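Local coordinates for protein SusD homolog (Bacteroides thetaiotaomicron, PDB 3EHM) that probably binds mucin O-glycans at the outer membrane as a SusD-like lipoprotein, serving their uptake and use by this gut symbiont, at residues 288-296 with 303-311. Numbering follows the deposited sequence.
Sequences LSAYFTEGT and AQTGYFPVA
Y307 packs between L288 and E294 beside a short antiparallel beta hairpin, a surface contact that joins strands 295-297 and 304-306 to the helix 287-291 just before them. The evidence for the hairpin is the G295–G306 hydrogen-bonded pair: G295 N donates to G306 O at 2.7 Å, and G306 N returns a longer bond to G295 O at 3.2 Å. T296 and T305 form the next, non-hydrogen-bonded pair, their side chains lying alongside each other on one face. At G306, phi of 160° would press a CB against the preceding carbonyl oxygen, and the F308 ring would crowd it too.

Both faces of the Y307 ring are used. L288 CG sits 3.8 Å from the ring centroid and only 5° off its normal, a CH-pi contact; L288 reaches it with CG anti to the backbone N (chi1 175°). E294 CG covers the opposite face toward the rim, 3.6 Å from Y307 CZ, while its OE1 extends toward T305 CG2. F292 O meets the ring edge in plane. Beyond the ring, a water lies 2.8 Å from Y307 OH and donates to F292 O, linking the phenol to the backbone where the helix has ended. A leucine in place of Y307 would probably leave this water without its phenolic partner and L288 and E294 without the flat surface between them.

The hairpin backbone is thus joined by polar bonds, whereas its link to the helix is chiefly aliphatic-on-aromatic packing, supplemented at the phenol by one water bridge.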
loop_
_atom_site.group_PDB
_atom_site.type_symbol
_atom_site.label_atom_id
_atom_site.label_comp_id
_atom_site.label_asym_id
_atom_site.label_seq_id
_atom_site.Cartn_x
_atom_site.Cartn_y
_atom_site.Cartn_z
ATOM N N LEU A 288 -0.054 15.791 10.456
ATOM C CA LEU A 288 1.355 16.044 10.176
ATOM C C LEU A 288 2.184 15.704 11.414
ATOM O O LEU A 288 3.177 14.973 11.336
ATOM C CB LEU A 288 1.573 17.513 9.799
ATOM C CG LEU A 288 3.021 17.966 9.586
ATOM C CD1 LEU A 288 3.703 17.087 8.539
ATOM C CD2 LEU A 288 3.033 19.418 9.148
ATOM N N SER A 289 1.757 16.233 12.556
ATOM C CA SER A 289 2.445 16.008 13.826
ATOM C C SER A 289 2.298 14.577 14.328
ATOM O O SER A 289 3.153 14.074 15.056
ATOM C CB SER A 289 1.909 16.970 14.886
ATOM O OG SER A 289 2.603 16.799 16.107
ATOM N N ALA A 290 1.210 13.921 13.942
ATOM C CA ALA A 290 0.976 12.548 14.366
ATOM C C ALA A 290 1.853 11.577 13.584
ATOM O O ALA A 290 2.288 10.558 14.116
ATOM C CB ALA A 290 -0.488 12.184 14.180
ATOM N N TYR A 291 2.114 11.898 12.321
ATOM C CA TYR A 291 2.918 11.024 11.466
ATOM C C TYR A 291 4.422 11.263 11.513
ATOM O O TYR A 291 5.204 10.316 11.449
ATOM C CB TYR A 291 2.503 11.152 9.991
ATOM C CG TYR A 291 1.097 10.717 9.618
ATOM C CD1 TYR A 291 0.330 9.924 10.468
ATOM C CD2 TYR A 291 0.556 11.066 8.379
ATOM C CE1 TYR A 291 -0.947 9.488 10.090
ATOM C CE2 TYR A 291 -0.713 10.633 7.992
ATOM C CZ TYR A 291 -1.456 9.846 8.851
ATOM O OH TYR A 291 -2.708 9.412 8.469
ATOM N N PHE A 292 4.832 12.522 11.613
ATOM C CA PHE A 292 6.256 12.821 11.580
ATOM C C PHE A 292 6.815 13.722 12.669
ATOM O O PHE A 292 6.093 14.489 13.305
ATOM C CB PHE A 292 6.614 13.436 10.224
ATOM C CG PHE A 292 6.087 12.669 9.044
ATOM C CD1 PHE A 292 4.870 13.014 8.462
ATOM C CD2 PHE A 292 6.810 11.605 8.508
ATOM C CE1 PHE A 292 4.382 12.314 7.362
ATOM C CE2 PHE A 292 6.329 10.900 7.410
ATOM C CZ PHE A 292 5.112 11.255 6.835
ATOM N N THR A 293 8.127 13.624 12.853
ATOM C CA THR A 293 8.850 14.427 13.830
ATOM C C THR A 293 9.320 15.702 13.134
ATOM O O THR A 293 9.315 15.783 11.903
ATOM C CB THR A 293 10.109 13.696 14.319
ATOM O OG1 THR A 293 11.030 13.558 13.225
ATOM C CG2 THR A 293 9.753 12.314 14.851
ATOM N N GLU A 294 9.707 16.704 13.912
ATOM C CA GLU A 294 10.229 17.920 13.313
ATOM C C GLU A 294 11.703 17.623 13.108
ATOM O O GLU A 294 12.323 16.960 13.937
ATOM C CB GLU A 294 10.080 19.120 14.249
ATOM C CG GLU A 294 8.648 19.558 14.489
ATOM C CD GLU A 294 8.572 20.847 15.283
ATOM O OE1 GLU A 294 8.805 21.928 14.696
ATOM O OE2 GLU A 294 8.293 20.778 16.498
ATOM N N GLY A 295 12.261 18.087 11.999
ATOM C CA GLY A 295 13.668 17.848 11.752
ATOM C C GLY A 295 14.462 19.057 12.203
ATOM O O GLY A 295 13.894 20.018 12.724
ATOM N N THR A 296 15.774 19.006 12.020
ATOM C CA THR A 296 16.644 20.117 12.385
ATOM C C THR A 296 17.624 20.336 11.247
ATOM O O THR A 296 18.034 19.390 10.569
ATOM C CB THR A 296 17.425 19.844 13.688
ATOM O OG1 THR A 296 18.171 18.630 13.557
ATOM C CG2 THR A 296 16.471 19.729 14.869
ATOM N N ALA A 303 20.859 26.091 14.328
ATOM C CA ALA A 303 19.814 25.112 14.057
ATOM C C ALA A 303 18.425 25.680 13.817
ATOM O O ALA A 303 17.922 26.500 14.590
ATOM C CB ALA A 303 19.755 24.096 15.191
ATOM N N GLN A 304 17.812 25.234 12.727
ATOM C CA GLN A 304 16.457 25.627 12.375
ATOM C C GLN A 304 15.624 24.367 12.595
ATOM O O GLN A 304 16.055 23.269 12.241
ATOM C CB GLN A 304 16.377 26.049 10.908
ATOM C CG GLN A 304 16.997 27.400 10.599
ATOM C CD GLN A 304 17.048 27.681 9.106
ATOM O OE1 GLN A 304 16.076 27.451 8.385
ATOM N NE2 GLN A 304 18.183 28.189 8.637
ATOM N N THR A 305 14.449 24.521 13.194
ATOM C CA THR A 305 13.575 23.389 13.464
ATOM C C THR A 305 12.297 23.518 12.649
ATOM O O THR A 305 11.820 24.624 12.408
ATOM C CB THR A 305 13.218 23.313 14.973
ATOM O OG1 THR A 305 14.407 23.056 15.728
ATOM C CG2 THR A 305 12.214 22.198 15.240
ATOM N N GLY A 306 11.751 22.381 12.224
ATOM C CA GLY A 306 10.527 22.396 11.442
ATOM C C GLY A 306 10.336 21.109 10.667
ATOM O O GLY A 306 11.143 20.185 10.770
ATOM N N TYR A 307 9.260 21.039 9.894
ATOM C CA TYR A 307 8.977 19.854 9.092
ATOM C C TYR A 307 9.698 19.962 7.753
ATOM O O TYR A 307 9.253 20.675 6.856
ATOM C CB TYR A 307 7.465 19.725 8.904
ATOM C CG TYR A 307 6.759 19.415 10.202
ATOM C CD1 TYR A 307 6.809 18.133 10.749
ATOM C CD2 TYR A 307 6.100 20.416 10.922
ATOM C CE1 TYR A 307 6.227 17.850 11.974
ATOM C CE2 TYR A 307 5.512 20.144 12.154
ATOM C CZ TYR A 307 5.582 18.858 12.673
ATOM O OH TYR A 307 5.020 18.573 13.893
ATOM N N PHE A 308 10.820 19.254 7.640
ATOM C CA PHE A 308 11.653 19.265 6.438
ATOM C C PHE A 308 11.578 17.936 5.688
ATOM O O PHE A 308 12.054 16.910 6.175
ATOM C CB PHE A 308 13.115 19.524 6.819
ATOM C CG PHE A 308 13.314 20.712 7.724
ATOM C CD1 PHE A 308 14.234 20.654 8.766
ATOM C CD2 PHE A 308 12.594 21.888 7.533
ATOM C CE1 PHE A 308 14.438 21.751 9.608
ATOM C CE2 PHE A 308 12.791 22.993 8.369
ATOM C CZ PHE A 308 13.713 22.921 9.408
ATOM N N PRO A 309 10.991 17.944 4.484
ATOM C CA PRO A 309 10.870 16.719 3.690
ATOM C C PRO A 309 12.078 16.426 2.804
ATOM O O PRO A 309 12.938 17.280 2.591
ATOM C CB PRO A 309 9.622 16.983 2.864
ATOM C CG PRO A 309 9.769 18.442 2.551
ATOM C CD PRO A 309 10.192 19.033 3.891
ATOM N N VAL A 310 12.127 15.198 2.299
ATOM C CA VAL A 310 13.177 14.760 1.392
ATOM C C VAL A 310 12.429 14.454 0.098
ATOM O O VAL A 310 11.394 13.782 0.113
ATOM C CB VAL A 310 13.888 13.498 1.921
ATOM C CG1 VAL A 310 14.896 12.990 0.899
ATOM C CG2 VAL A 310 14.600 13.827 3.233
ATOM N N ALA A 311 12.939 14.964 -1.016
ATOM C CA ALA A 311 12.278 14.779 -2.300
ATOM C C ALA A 311 12.190 13.324 -2.744
ATOM O O ALA A 311 12.994 12.484 -2.333
ATOM C CB ALA A 311 12.976 15.615 -3.362
HETATM O O HOH W 1 5.984 16.359 15.336
#